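Local coordinates for protein type I polyketide synthase PikAII (Streptomyces venezuelae, PDB 3QP9) that contains a C2-type ketoreductase, of a class that probably epimerises the alpha-substituent of the growing polyketide rather than reducing its beta-keto group, at residues S84-R89 with F128-G133; A69-S72 with D77-Q80; S49-V54 with A101-A106; A183-E188 with E356-T361. One frame throughout, in Å; residues are numbered along the deposited sequence.

Contact 1: residues S84-R89 with F128-G133; sequences SPLGDR and FTRGTG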
loop_
_atom_site.group_PDB
_atom_site.type_symbol
_atom_site.label_atom_id
_atom_site.label_comp_id
_atom_site.label_asym_id
_atom_site.label_seq_id
_atom_site.Cartn_x
_atom_site.Cartn_y
_atom_site.Cartn_z
ATOM N N SER A 84 25.130 0.936 4.283
ATOM C CA SER A 84 24.945 1.713 3.050
ATOM C C SER A 84 23.647 1.230 2.421
ATOM O O SER A 84 23.569 0.065 2.003
ATOM C CB SER A 84 26.084 1.501 2.032
ATOM O OG SER A 84 27.377 1.455 2.632
ATOM N N PRO A 85 22.607 2.097 2.365
ATOM C CA PRO A 85 21.380 1.583 1.738
ATOM C C PRO A 85 21.557 1.083 0.292
ATOM O O PRO A 85 20.787 0.221 -0.152
ATOM C CB PRO A 85 20.434 2.782 1.828
ATOM C CG PRO A 85 20.845 3.447 3.097
ATOM C CD PRO A 85 22.365 3.417 2.998
ATOM N N LEU A 86 22.588 1.573 -0.412
ATOM C CA LEU A 86 22.850 1.154 -1.797
ATOM C C LEU A 86 23.530 -0.209 -1.866
ATOM O O LEU A 86 23.510 -0.881 -2.915
ATOM C CB LEU A 86 23.696 2.191 -2.539
ATOM C CG LEU A 86 23.034 3.523 -2.938
ATOM C CD1 LEU A 86 23.921 4.289 -3.921
ATOM C CD2 LEU A 86 21.644 3.335 -3.539
ATOM N N GLY A 87 24.102 -0.613 -0.727
ATOM C CA GLY A 87 24.912 -1.828 -0.617
ATOM C C GLY A 87 24.270 -3.121 -1.072
ATOM O O GLY A 87 23.047 -3.259 -1.086
ATOM N N ASP A 88 25.129 -4.067 -1.433
ATOM C CA ASP A 88 24.765 -5.424 -1.848
ATOM C C ASP A 88 24.150 -6.246 -0.686
ATOM O O ASP A 88 24.432 -6.003 0.505
ATOM C CB ASP A 88 26.042 -6.135 -2.368
ATOM C CG ASP A 88 25.735 -7.399 -3.143
ATOM O OD1 ASP A 88 25.471 -7.294 -4.353
ATOM O OD2 ASP A 88 25.749 -8.497 -2.549
ATOM N N ARG A 89 23.338 -7.235 -1.046
ATOM C CA ARG A 89 22.815 -8.158 -0.087
ATOM C C ARG A 89 23.978 -8.897 0.607
ATOM O O ARG A 89 24.106 -8.867 1.840
ATOM C CB ARG A 89 21.705 -9.033 -0.718
ATOM C CG ARG A 89 21.993 -10.443 -1.114
ATOM C CD ARG A 89 20.959 -11.380 -0.481
ATOM N NE ARG A 89 19.915 -11.870 -1.369
ATOM C CZ ARG A 89 19.276 -13.027 -1.198
ATOM N NH1 ARG A 89 19.604 -13.843 -0.207
ATOM N NH2 ARG A 89 18.309 -13.396 -2.038
ATOM N N PHE A 128 9.707 5.218 -5.276
ATOM C CA PHE A 128 10.720 4.251 -4.765
ATOM C C PHE A 128 11.854 5.031 -4.102
ATOM O O PHE A 128 12.337 6.024 -4.679
ATOM C CB PHE A 128 11.265 3.375 -5.886
ATOM C CG PHE A 128 12.255 2.348 -5.401
ATOM C CD1 PHE A 128 11.806 1.122 -4.910
ATOM C CD2 PHE A 128 13.616 2.595 -5.462
ATOM C CE1 PHE A 128 12.707 0.139 -4.463
ATOM C CE2 PHE A 128 14.511 1.611 -5.009
ATOM C CZ PHE A 128 14.038 0.397 -4.491
ATOM N N THR A 129 12.222 4.662 -2.869
ATOM C CA THR A 129 13.364 5.327 -2.149
ATOM C C THR A 129 14.451 4.323 -1.803
ATOM O O THR A 129 14.255 3.110 -1.977
ATOM C CB THR A 129 12.960 6.069 -0.817
ATOM O OG1 THR A 129 12.752 5.136 0.243
ATOM C CG2 THR A 129 11.732 6.972 -0.980
ATOM N N ARG A 130 15.602 4.802 -1.325
ATOM C CA ARG A 130 16.703 3.866 -1.022
ATOM C C ARG A 130 16.291 2.963 0.132
ATOM O O ARG A 130 16.593 1.772 0.157
ATOM C CB ARG A 130 17.952 4.641 -0.683
ATOM C CG ARG A 130 18.658 5.234 -1.934
ATOM C CD ARG A 130 20.057 5.812 -1.553
ATOM N NE ARG A 130 20.490 6.923 -2.430
ATOM C CZ ARG A 130 21.759 7.288 -2.656
ATOM N NH1 ARG A 130 22.025 8.303 -3.474
ATOM N NH2 ARG A 130 22.760 6.642 -2.078
ATOM N N GLY A 131 15.565 3.559 1.081
ATOM C CA GLY A 131 14.952 2.811 2.204
ATOM C C GLY A 131 14.022 1.675 1.807
ATOM O O GLY A 131 13.986 0.666 2.496
ATOM N N THR A 132 13.258 1.850 0.724
ATOM C CA THR A 132 12.422 0.786 0.167
ATOM C C THR A 132 13.271 -0.457 -0.261
ATOM O O THR A 132 12.946 -1.614 0.102
ATOM C CB THR A 132 11.603 1.276 -1.045
ATOM O OG1 THR A 132 11.141 2.638 -0.846
ATOM C CG2 THR A 132 10.368 0.388 -1.268
ATOM N N GLY A 133 14.289 -0.194 -1.090
ATOM C CA GLY A 133 15.246 -1.236 -1.575
ATOM C C GLY A 133 15.974 -1.868 -0.424
ATOM O O GLY A 133 15.978 -3.079 -0.291
#
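Leu86 and Arg130 meet because both send their gamma carbon out beside the backbone N and anti to the carbonyl carbon (chi1 -72° and -77°). From there the arginine runs extended from CG to NE, far enough to bring its outer half against the isobutyl group of the leucine. The two side chains cross obliquely. Arg130 NH2 comes within 3.2 Å of Leu86 CD1 and equally near Leu86 CG, while Leu86 CD2 rests 3.5 Å from Arg130 CD. One methyl of the leucine thus touches the aliphatic stem, while the other comes obliquely to the guanidinium, a case of an arginine used for its hydrocarbon and its polar head at once. Its polar partner lies elsewhere: Arg130 NE is hydrogen-bonded to Ala120 O, which holds the guanidinium while Leu86 packs on it. Nearer the backbones Pro85 shares the burial, its CB 4.0 Å from Arg130 CB.

Each side is shaped by a turn or cap. A type I turn, closed by Gly87 N to Ser84 O at 2.9 Å, presents Pro85 and Leu86 at its corner. Across the contact, Thr129 is the N-cap of helix 130-144, and its N bonds to Thr132 OG1 (3.1 Å, 158°).

The loop 84-89 leads from strand 77-83 into helix 89-102, whose N-cap is Asp88. It passes over the first turn of helix 130-144, where Pro85 also touches Ala134, while Phe128 and Thr132 face helix 363-386.

Contact 2: residues A69-S72 with D77-Q80; sequences AALS and DPVQ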
loop_
_atom_site.group_PDB
_atom_site.type_symbol
_atom_site.label_atom_id
_atom_site.label_comp_id
_atom_site.label_asym_id
_atom_site.label_seq_id
_atom_site.Cartn_x
_atom_site.Cartn_y
_atom_site.Cartn_z
ATOM N N ALA A 69 18.790 4.755 23.063
ATOM C CA ALA A 69 18.539 5.098 24.457
ATOM C C ALA A 69 17.232 4.456 24.928
ATOM O O ALA A 69 17.195 3.842 25.993
ATOM C CB ALA A 69 18.542 6.641 24.690
ATOM N N ALA A 70 16.161 4.544 24.118
ATOM C CA ALA A 70 14.888 3.916 24.533
ATOM C C ALA A 70 14.973 2.419 24.724
ATOM O O ALA A 70 14.431 1.878 25.700
ATOM C CB ALA A 70 13.758 4.262 23.566
ATOM N N LEU A 71 15.666 1.745 23.804
ATOM C CA LEU A 71 15.842 0.306 23.923
ATOM C C LEU A 71 16.669 -0.033 25.195
ATOM O O LEU A 71 16.314 -0.941 25.970
ATOM C CB LEU A 71 16.569 -0.248 22.695
ATOM C CG LEU A 71 15.920 -0.190 21.301
ATOM C CD1 LEU A 71 16.920 -0.470 20.296
ATOM C CD2 LEU A 71 14.916 -1.250 21.207
ATOM N N SER A 72 17.772 0.696 25.380
ATOM C CA SER A 72 18.602 0.539 26.574
ATOM C C SER A 72 17.732 0.757 27.795
ATOM O O SER A 72 17.638 -0.134 28.659
ATOM C CB SER A 72 19.794 1.534 26.562
ATOM O OG SER A 72 20.781 1.179 25.589
ATOM N N ASP A 77 20.064 -4.711 25.326
ATOM C CA ASP A 77 21.454 -4.279 25.014
ATOM C C ASP A 77 21.523 -3.951 23.507
ATOM O O ASP A 77 21.733 -4.839 22.701
ATOM C CB ASP A 77 22.495 -5.357 25.437
ATOM C CG ASP A 77 23.967 -4.994 25.047
ATOM O OD1 ASP A 77 24.332 -3.781 25.020
ATOM O OD2 ASP A 77 24.769 -5.941 24.766
ATOM N N PRO A 78 21.293 -2.678 23.114
ATOM C CA PRO A 78 21.225 -2.355 21.668
ATOM C C PRO A 78 22.574 -2.198 20.961
ATOM O O PRO A 78 23.468 -1.480 21.429
ATOM C CB PRO A 78 20.482 -1.011 21.624
ATOM C CG PRO A 78 20.480 -0.500 23.016
ATOM C CD PRO A 78 21.074 -1.495 23.963
ATOM N N VAL A 79 22.700 -2.834 19.805
ATOM C CA VAL A 79 23.879 -2.627 18.953
ATOM C C VAL A 79 23.494 -1.970 17.617
ATOM O O VAL A 79 22.758 -2.559 16.804
ATOM C CB VAL A 79 24.643 -3.985 18.683
ATOM C CG1 VAL A 79 25.866 -3.769 17.769
ATOM C CG2 VAL A 79 25.070 -4.619 19.999
ATOM N N GLN A 80 24.003 -0.779 17.369
ATOM C CA GLN A 80 23.820 -0.163 16.052
ATOM C C GLN A 80 24.667 -0.729 14.942
ATOM O O GLN A 80 25.870 -0.991 15.106
ATOM C CB GLN A 80 24.046 1.329 16.124
ATOM C CG GLN A 80 23.752 2.069 14.849
ATOM C CD GLN A 80 23.645 3.568 15.075
ATOM O OE1 GLN A 80 23.387 4.014 16.192
ATOM N NE2 GLN A 80 23.868 4.350 14.017
#
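Pro78 sets its ring against Leu71 and Ser72, two successive residues near the end of helix 65-73, and the two parts of that ring are treated quite differently. On the inner part the packing is apolar and of ordinary closeness. Leu71 CD1 lies 3.8 Å from Pro78 CB, and Leu71 CB is 3.9 Å from Pro78 CG, the leucine and the ring sliding past each other in opposite directions. Leu71 is buried and also touches Val54 of strand 51-57 and Leu212 of helix 202-212.

The outer part belongs to Ser72, which is exposed to solvent, yet the closest approaches of the contact are found there. With chi1 at -72° the hydroxyl stands beside the serine's own backbone N and reaches the proline rim, so that Ser72 OG is 3.1 Å from Pro78 CG and just as near Pro78 CD. The same oxygen is hydrogen-bonded to Leu68 O, one turn back along the helix.

The wider setting is a beta-alpha-beta unit of the Rossmann type, in which helix 65-73 connects strands 51-57 and 77-83. Asp77 and Val79 make the backbone bonds to strand 51-57, so the missing N-H of Pro78 costs that pairing nothing. Chemically, then, helix and strand are joined by hydrocarbon within and, without, by a hydroxyl set close against ring carbons, its polar need met by Leu68 O.

Contact 3: residues S49-V54 with A101-A106; sequences SGRWLV and AAAGGA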
loop_
_atom_site.group_PDB
_atom_site.type_symbol
_atom_site.label_atom_id
_atom_site.label_comp_id
_atom_site.label_asym_id
_atom_site.label_seq_id
_atom_site.Cartn_x
_atom_site.Cartn_y
_atom_site.Cartn_z
ATOM N N SER A 49 14.837 -7.529 26.810
ATOM C CA SER A 49 16.147 -8.033 27.203
ATOM C C SER A 49 16.979 -8.513 26.029
ATOM O O SER A 49 16.477 -8.689 24.902
ATOM C CB SER A 49 16.021 -9.172 28.237
ATOM O OG SER A 49 15.143 -10.199 27.785
ATOM N N GLY A 50 18.263 -8.730 26.306
ATOM C CA GLY A 50 19.202 -9.296 25.342
ATOM C C GLY A 50 19.704 -8.354 24.263
ATOM O O GLY A 50 19.486 -7.137 24.315
ATOM N N ARG A 51 20.335 -8.932 23.248
ATOM C CA ARG A 51 20.963 -8.151 22.206
ATOM C C ARG A 51 19.898 -7.806 21.154
ATOM O O ARG A 51 19.262 -8.740 20.607
ATOM C CB ARG A 51 22.117 -8.935 21.559
ATOM C CG ARG A 51 22.868 -8.201 20.423
ATOM C CD ARG A 51 23.956 -7.248 20.885
ATOM N NE ARG A 51 24.690 -7.755 22.055
ATOM C CZ ARG A 51 25.953 -8.192 22.071
ATOM N NH1 ARG A 51 26.712 -8.207 20.975
ATOM N NH2 ARG A 51 26.472 -8.609 23.221
ATOM N N TRP A 52 19.757 -6.491 20.867
ATOM C CA TRP A 52 18.943 -5.969 19.744
ATOM C C TRP A 52 19.858 -5.357 18.678
ATOM O O TRP A 52 20.674 -4.463 18.967
ATOM C CB TRP A 52 17.856 -4.965 20.223
ATOM C CG TRP A 52 16.610 -5.710 20.698
ATOM C CD1 TRP A 52 16.475 -6.382 21.890
ATOM C CD2 TRP A 52 15.369 -5.946 19.970
ATOM N NE1 TRP A 52 15.234 -6.974 21.959
ATOM C CE2 TRP A 52 14.553 -6.740 20.785
ATOM C CE3 TRP A 52 14.869 -5.523 18.730
ATOM C CZ2 TRP A 52 13.261 -7.140 20.402
ATOM C CZ3 TRP A 52 13.591 -5.967 18.323
ATOM C CH2 TRP A 52 12.812 -6.755 19.171
ATOM N N LEU A 53 19.763 -5.811 17.447
ATOM C CA LEU A 53 20.506 -5.135 16.405
ATOM C C LEU A 53 19.627 -4.025 15.859
ATOM O O LEU A 53 18.442 -4.268 15.535
ATOM C CB LEU A 53 20.862 -6.093 15.259
ATOM C CG LEU A 53 21.696 -7.328 15.605
ATOM C CD1 LEU A 53 22.099 -8.013 14.341
ATOM C CD2 LEU A 53 22.929 -7.006 16.498
ATOM N N VAL A 54 20.187 -2.837 15.754
ATOM C CA VAL A 54 19.468 -1.720 15.175
ATOM C C VAL A 54 20.111 -1.389 13.869
ATOM O O VAL A 54 21.260 -1.001 13.825
ATOM C CB VAL A 54 19.368 -0.524 16.130
ATOM C CG1 VAL A 54 18.556 0.669 15.505
ATOM C CG2 VAL A 54 18.802 -1.014 17.444
ATOM N N ALA A 101 27.850 -13.492 15.094
ATOM C CA ALA A 101 29.035 -14.091 15.712
ATOM C C ALA A 101 29.414 -13.351 16.997
ATOM O O ALA A 101 29.646 -13.995 18.012
ATOM C CB ALA A 101 30.249 -14.168 14.727
ATOM N N ALA A 102 29.394 -12.017 16.982
ATOM C CA ALA A 102 29.787 -11.237 18.173
ATOM C C ALA A 102 28.864 -11.412 19.391
ATOM O O ALA A 102 29.317 -11.299 20.539
ATOM C CB ALA A 102 29.995 -9.765 17.843
ATOM N N ALA A 103 27.581 -11.709 19.149
ATOM C CA ALA A 103 26.622 -11.962 20.229
ATOM C C ALA A 103 26.623 -13.404 20.782
ATOM O O ALA A 103 25.891 -13.698 21.743
ATOM C CB ALA A 103 25.242 -11.590 19.769
ATOM N N GLY A 104 27.426 -14.291 20.168
ATOM C CA GLY A 104 27.536 -15.697 20.555
ATOM C C GLY A 104 26.603 -16.577 19.730
ATOM O O GLY A 104 26.277 -17.699 20.122
ATOM N N GLY A 105 26.137 -16.071 18.595
ATOM C CA GLY A 105 25.251 -16.868 17.754
ATOM C C GLY A 105 23.765 -16.695 17.888
ATOM O O GLY A 105 23.016 -17.385 17.184
ATOM N N ALA A 106 23.345 -15.774 18.787
ATOM C CA ALA A 106 21.957 -15.458 18.991
ATOM C C ALA A 106 21.741 -14.002 19.403
ATOM O O ALA A 106 22.584 -13.343 20.024
ATOM C CB ALA A 106 21.303 -16.402 20.024
#
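Arg51 turns one face of its guanidinium to the methyl of Ala103, and this approach of a methyl to a flat face is the substance of the contact. Ala103 CB stands 3.8 Å above the guanidinium plane, displaced toward the rim and therefore over the NH1 side; NH1 itself is 3.9 Å from that CB and 3.8 Å from Ala103 CA. The stem takes part more lightly, Arg51 CG lying 4.2 Å from the same methyl. Such folding back needs a bent chain. CG sets out anti to the backbone N (chi1 180°), but kinks at chi2 (84°) and chi3 (37°) bring the head round beside the alanine instead of letting it run on past.

Little polar chemistry accompanies the packing. Ala102 O is 4.1 Å from Arg51 NH1, placed obliquely to the guanidinium and too far for a bond, while NE has a long, weak ion pair with Asp77 OD2. Ala103 is held in position by the end of its helix: Gly104, with positive phi, closes a Schellman motif, and its N bonds back to Ala101 O at 3.1 Å.

The contact joins strand 51-57, at Arg51, to the C-terminal end of helix 89-102. That strand runs between strands 77-83 and 109-112; Trp52 bonds through its backbone to Asp77 and Val79 on one flank, Leu53 to Gly109 on the other. Earlier turns of the same helix lie over the strand, with Leu96 and Ala99 packed on Leu53.

Contact 4: residues A183-E188 with E356-T361; sequences ALEHPE and EPLAAT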
loop_
_atom_site.group_PDB
_atom_site.type_symbol
_atom_site.label_atom_id
_atom_site.label_comp_id
_atom_site.label_asym_id
_atom_site.label_seq_id
_atom_site.Cartn_x
_atom_site.Cartn_y
_atom_site.Cartn_z
ATOM N N ALA A 183 5.708 -11.110 6.415
ATOM C CA ALA A 183 5.014 -11.906 7.442
ATOM C C ALA A 183 4.450 -13.251 6.983
ATOM O O ALA A 183 4.452 -14.242 7.774
ATOM C CB ALA A 183 3.837 -11.104 8.087
ATOM N N LEU A 184 3.868 -13.284 5.786
ATOM C CA LEU A 184 3.213 -14.537 5.327
ATOM C C LEU A 184 4.240 -15.459 4.742
ATOM O O LEU A 184 4.142 -16.685 4.891
ATOM C CB LEU A 184 2.180 -14.275 4.261
ATOM C CG LEU A 184 0.992 -13.431 4.690
ATOM C CD1 LEU A 184 0.109 -13.008 3.488
ATOM C CD2 LEU A 184 0.238 -14.211 5.722
ATOM N N GLU A 185 5.267 -14.865 4.136
ATOM C CA GLU A 185 6.347 -15.652 3.517
ATOM C C GLU A 185 7.457 -16.120 4.467
ATOM O O GLU A 185 8.101 -17.159 4.230
ATOM C CB GLU A 185 6.916 -14.914 2.276
ATOM C CG GLU A 185 5.907 -14.651 1.123
ATOM C CD GLU A 185 6.593 -13.973 -0.046
ATOM O OE1 GLU A 185 7.779 -13.557 0.070
ATOM O OE2 GLU A 185 5.935 -13.816 -1.077
ATOM N N HIS A 186 7.744 -15.355 5.513
ATOM C CA HIS A 186 8.764 -15.754 6.490
ATOM C C HIS A 186 8.188 -15.659 7.908
ATOM O O HIS A 186 8.600 -14.824 8.737
ATOM C CB HIS A 186 10.027 -14.886 6.320
ATOM C CG HIS A 186 10.586 -14.924 4.941
ATOM N ND1 HIS A 186 11.361 -15.976 4.497
ATOM C CD2 HIS A 186 10.513 -14.045 3.911
ATOM C CE1 HIS A 186 11.717 -15.766 3.241
ATOM N NE2 HIS A 186 11.216 -14.603 2.854
ATOM N N PRO A 187 7.161 -16.440 8.172
ATOM C CA PRO A 187 6.431 -16.157 9.411
ATOM C C PRO A 187 7.230 -16.407 10.713
ATOM O O PRO A 187 6.945 -15.823 11.712
ATOM C CB PRO A 187 5.262 -17.121 9.355
ATOM C CG PRO A 187 5.737 -18.227 8.345
ATOM C CD PRO A 187 6.552 -17.504 7.361
ATOM N N GLU A 188 8.245 -17.290 10.682
ATOM C CA GLU A 188 8.997 -17.597 11.874
ATOM C C GLU A 188 9.963 -16.461 12.237
ATOM O O GLU A 188 10.459 -16.388 13.350
ATOM C CB GLU A 188 9.735 -18.994 11.672
ATOM C CG GLU A 188 11.016 -18.995 10.666
ATOM C CD GLU A 188 10.782 -18.421 9.186
ATOM O OE1 GLU A 188 9.660 -18.401 8.644
ATOM O OE2 GLU A 188 11.765 -17.994 8.531
ATOM N N GLU A 356 6.748 -11.859 -7.557
ATOM C CA GLU A 356 7.761 -12.879 -7.250
ATOM C C GLU A 356 7.807 -13.032 -5.722
ATOM O O GLU A 356 7.573 -12.069 -5.018
ATOM C CB GLU A 356 9.179 -12.456 -7.686
ATOM C CG GLU A 356 9.451 -12.007 -9.151
ATOM C CD GLU A 356 10.972 -11.879 -9.453
ATOM O OE1 GLU A 356 11.731 -12.826 -9.120
ATOM O OE2 GLU A 356 11.411 -10.853 -10.034
ATOM N N PRO A 357 8.181 -14.221 -5.192
ATOM C CA PRO A 357 8.451 -14.219 -3.744
ATOM C C PRO A 357 9.563 -13.231 -3.344
ATOM O O PRO A 357 10.467 -12.944 -4.144
ATOM C CB PRO A 357 8.921 -15.686 -3.477
ATOM C CG PRO A 357 8.130 -16.499 -4.532
ATOM C CD PRO A 357 8.205 -15.594 -5.767
ATOM N N LEU A 358 9.536 -12.732 -2.111
ATOM C CA LEU A 358 10.561 -11.747 -1.721
ATOM C C LEU A 358 11.980 -12.317 -1.817
ATOM O O LEU A 358 12.880 -11.599 -2.257
ATOM C CB LEU A 358 10.322 -11.118 -0.343
ATOM C CG LEU A 358 9.048 -10.237 -0.256
ATOM C CD1 LEU A 358 8.565 -10.006 1.194
ATOM C CD2 LEU A 358 9.099 -8.872 -1.033
ATOM N N ALA A 359 12.159 -13.577 -1.415
ATOM C CA ALA A 359 13.495 -14.238 -1.438
ATOM C C ALA A 359 14.077 -14.227 -2.836
ATOM O O ALA A 359 15.302 -14.161 -2.996
ATOM C CB ALA A 359 13.435 -15.667 -0.912
ATOM N N ALA A 360 13.196 -14.253 -3.834
ATOM C CA ALA A 360 13.618 -14.446 -5.229
ATOM C C ALA A 360 13.760 -13.157 -6.028
ATOM O O ALA A 360 14.414 -13.151 -7.052
ATOM C CB ALA A 360 12.701 -15.460 -5.949
ATOM N N THR A 361 13.161 -12.057 -5.555
ATOM C CA THR A 361 13.312 -10.780 -6.230
ATOM C C THR A 361 14.562 -10.041 -5.777
ATOM O O THR A 361 15.389 -10.587 -5.059
ATOM C CB THR A 361 12.117 -9.821 -6.003
ATOM O OG1 THR A 361 10.935 -10.535 -5.614
ATOM C CG2 THR A 361 11.857 -9.110 -7.270
#
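The carboxylate of Glu185 and the imidazole of His186 are the two flat groups that face the turn 356-361; the first uses a lone pair of OE1, the second presents its edge. Glu185 OE1 receives Leu358 N on its syn lone pair, in a nearly straight bond (2.9 Å, 168°). OE2 lies 3.7 Å from Pro357 CA and takes its own hydrogen bond from Gly411 N. At the edge of the imidazole, near its plane, is Ala359 N, but 4.5 Å from His186 NE2 this is only loose packing.

Glu185 reaches across because its chain is extended beyond CG, meeting Leu358 at about a right angle; OE1 also comes 3.5 Å from Leu358 CB. The receiving turn is tied by Pro357 O, which accepts Ala360 N, Thr361 N and, at 2.9 Å, Thr361 OG1. Leu358 then buries itself against Met178 and Ala182 of helix 170-185 and Leu136 of helix 130-144.

One carboxylate at a helix end thus joins two separate loops, through the backbone N-H groups of Leu358 and Gly411. Two such donors would be expected to stabilise its charged form, and the bonds tie the carboxylate to the backbone of both loops.

Contacts 2 and 3 form a pair at one extremity of the molecule, their centres 11 Å apart, because strands 51-57 and 77-83 are neighbours. Asp77 N lies 2.7 Å from Gly50 O, a probable hydrogen bond, and Leu71 CD1 is 3.5 Å from Val54 CG2. Contact 1 follows soon after contact 2 in the sequence, beyond the end of strand 77-83, but its centre is 23 Å from both. Its centre is 18 Å from that of contact 4, and the two touch where Arg89 NH2 approaches Ala359 O (3.2 Å). Contacts 1 to 3 belong to the N-terminal half, probably the structural subdomain found in this family; contact 4 ties that half to a loop of what is probably the catalytic subdomain.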